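Local coordinates for protein ecto-NAD+ glycohydrolase (CD38 molecule) (Bos taurus, PDB 3GC6) that belongs to the ADP-ribosyl cyclase family as an ecto-enzyme of the CD38 type, disulfide-rich and glycosylated, at residues E26-D29 / T30-T34. The protein carries 1 engineered substitution. Residues are numbered along the deposited sequence; the frame is centred on the assembly and turned at random.
Sequences ERCD and TYTQT. With SO4 (sulfate ion), chain E.
Thr-32 folds its hydroxyl back onto the preceding helical turn, where OG1 donates to Cys-28 O at 2.9 Å while its own backbone N donates to the same oxygen at 3.0 Å. OG1, set between the backbone N and the carbonyl carbon (chi1 56°), turns back toward that carbonyl; the two donors reach it from opposite faces of its plane. Threonine suits this buried place because its hydroxyl proton is spent on a main-chain carbonyl, while the side chain also packs on Leu-110. The backbone bonds from Thr-30 N to Glu-26 O, Tyr-31 N to Arg-27 O and Gln-33 N to Asp-29 O continue the helical pattern; the last is the most bent, at 141°, close to the wider pi-type turn at 31-34.

A water joins Asp-29 to Thr-32 and Gln-33, one turn on: it donates to Asp-29 OD1 and Thr-32 OG1, and accepts from Gln-33 NE2 at 3.0 Å. Asp-29 and Gln-33 run side by side, carboxylate and amide planes 51° apart, and with OD1 and NE2 separated by 3.9 Å the water bridges them. Both also reach across the dimer interface, Asp-29 OD2 bonding to Asn-43 ND2 and Gln-33 NE2 to Arg-42 O of the second subunit.

A sulfate, probably from the crystallisation liquor, has O3 2.7 Å from Thr-30 OG1 and O1 3.0 Å from Thr-34 OG1, though each hydroxyl has a second acceptor within reach; Ser-41 OG of the second subunit is hydrogen-bonded to it. Tyr-31 meets the ring of Tyr-113, its OH bonded to Asp-108 O, and Cys-28 is disulfide-linked to Cys-44. The Thr-32 to Cys-28 and Gln-33 to Asp-29 bonds are i to i+4 contacts near the C-terminal end of helix 20-35, whose polar side helps build the dimer interface of this cyclase-family protein.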
loop_
_atom_site.group_PDB
_atom_site.type_symbol
_atom_site.label_atom_id
_atom_site.label_comp_id
_atom_site.label_asym_id
_atom_site.label_seq_id
_atom_site.Cartn_x
_atom_site.Cartn_y
_atom_site.Cartn_z
ATOM N N GLU A 26 -7.422 -7.603 -6.378
ATOM C CA GLU A 26 -7.749 -7.823 -4.986
ATOM C C GLU A 26 -6.507 -8.323 -4.225
ATOM O O GLU A 26 -6.229 -7.888 -3.098
ATOM C CB GLU A 26 -8.905 -8.806 -4.803
ATOM C CG GLU A 26 -10.276 -8.289 -5.258
ATOM C CD GLU A 26 -11.373 -9.312 -5.031
ATOM O OE1 GLU A 26 -11.063 -10.486 -4.726
ATOM O OE2 GLU A 26 -12.559 -8.944 -5.180
ATOM N N ARG A 27 -5.782 -9.268 -4.815
ATOM C CA ARG A 27 -4.602 -9.820 -4.141
ATOM C C ARG A 27 -3.531 -8.750 -3.931
ATOM O O ARG A 27 -2.847 -8.734 -2.903
ATOM C CB ARG A 27 -4.048 -11.015 -4.926
ATOM C CG ARG A 27 -4.928 -12.239 -4.813
ATOM C CD ARG A 27 -4.322 -13.402 -5.581
ATOM N NE ARG A 27 -5.082 -14.635 -5.380
ATOM C CZ ARG A 27 -4.691 -15.836 -5.813
ATOM N NH1 ARG A 27 -3.573 -15.971 -6.513
ATOM N NH2 ARG A 27 -5.449 -16.909 -5.530
ATOM N N CYS A 28 -3.367 -7.863 -4.896
ATOM C CA CYS A 28 -2.346 -6.831 -4.766
ATOM C C CYS A 28 -2.675 -5.883 -3.603
ATOM O O CYS A 28 -1.805 -5.556 -2.787
ATOM C CB CYS A 28 -2.212 -6.056 -6.063
ATOM S SG CYS A 28 -0.725 -5.071 -6.142
ATOM N N ASP A 29 -3.934 -5.479 -3.507
ATOM C CA ASP A 29 -4.331 -4.624 -2.365
ATOM C C ASP A 29 -4.150 -5.357 -1.046
ATOM O O ASP A 29 -3.639 -4.802 -0.063
ATOM C CB ASP A 29 -5.788 -4.181 -2.520
ATOM C CG ASP A 29 -5.979 -3.146 -3.638
ATOM O OD1 ASP A 29 -5.002 -2.483 -4.037
ATOM O OD2 ASP A 29 -7.136 -2.984 -4.119
ATOM N N THR A 30 -4.601 -6.612 -0.988
ATOM C CA THR A 30 -4.433 -7.398 0.220
ATOM C C THR A 30 -2.959 -7.512 0.613
ATOM O O THR A 30 -2.560 -7.304 1.769
ATOM C CB THR A 30 -5.070 -8.787 0.020
ATOM O OG1 THR A 30 -6.484 -8.589 -0.115
ATOM C CG2 THR A 30 -4.750 -9.713 1.210
ATOM N N TYR A 31 -2.130 -7.844 -0.359
ATOM C CA TYR A 31 -0.729 -8.036 -0.061
ATOM C C TYR A 31 -0.043 -6.759 0.450
ATOM O O TYR A 31 0.619 -6.774 1.502
ATOM C CB TYR A 31 -0.007 -8.554 -1.305
ATOM C CG TYR A 31 1.449 -8.928 -1.040
ATOM C CD1 TYR A 31 1.792 -10.240 -0.706
ATOM C CD2 TYR A 31 2.461 -7.960 -1.100
ATOM C CE1 TYR A 31 3.122 -10.618 -0.431
ATOM C CE2 TYR A 31 3.807 -8.317 -0.833
ATOM C CZ TYR A 31 4.124 -9.658 -0.507
ATOM O OH TYR A 31 5.442 -10.038 -0.289
ATOM N N THR A 32 -0.219 -5.667 -0.291
ATOM C CA THR A 32 0.532 -4.450 -0.016
ATOM C C THR A 32 0.049 -3.749 1.237
ATOM O O THR A 32 0.809 -2.965 1.822
ATOM C CB THR A 32 0.460 -3.464 -1.165
ATOM O OG1 THR A 32 -0.921 -3.178 -1.439
ATOM C CG2 THR A 32 1.114 -4.052 -2.430
ATOM N N GLN A 33 -1.218 -3.969 1.606
ATOM C CA GLN A 33 -1.809 -3.223 2.737
ATOM C C GLN A 33 -2.001 -4.051 4.004
ATOM O O GLN A 33 -2.060 -3.503 5.117
ATOM C CB GLN A 33 -3.149 -2.632 2.304
ATOM C CG GLN A 33 -3.021 -1.615 1.209
ATOM C CD GLN A 33 -4.355 -1.041 0.799
ATOM O OE1 GLN A 33 -5.213 -0.754 1.649
ATOM N NE2 GLN A 33 -4.542 -0.850 -0.504
ATOM N N THR A 34 -2.127 -5.358 3.864
ATOM C CA THR A 34 -2.509 -6.161 5.033
ATOM C C THR A 34 -1.565 -7.337 5.305
ATOM O O THR A 34 -1.402 -7.766 6.454
ATOM C CB THR A 34 -3.988 -6.628 4.976
ATOM O OG1 THR A 34 -4.114 -7.740 4.078
ATOM C CG2 THR A 34 -4.913 -5.505 4.546
HETATM S S SO4 E . -8.175 -7.401 2.384
HETATM O O1 SO4 E . -6.749 -7.432 2.700
HETATM O O2 SO4 E . -8.854 -6.462 3.286
HETATM O O3 SO4 E . -8.349 -6.983 0.994
HETATM O O4 SO4 E . -8.741 -8.740 2.562
HETATM O O HOH W 1 -2.656 -1.489 -2.795
#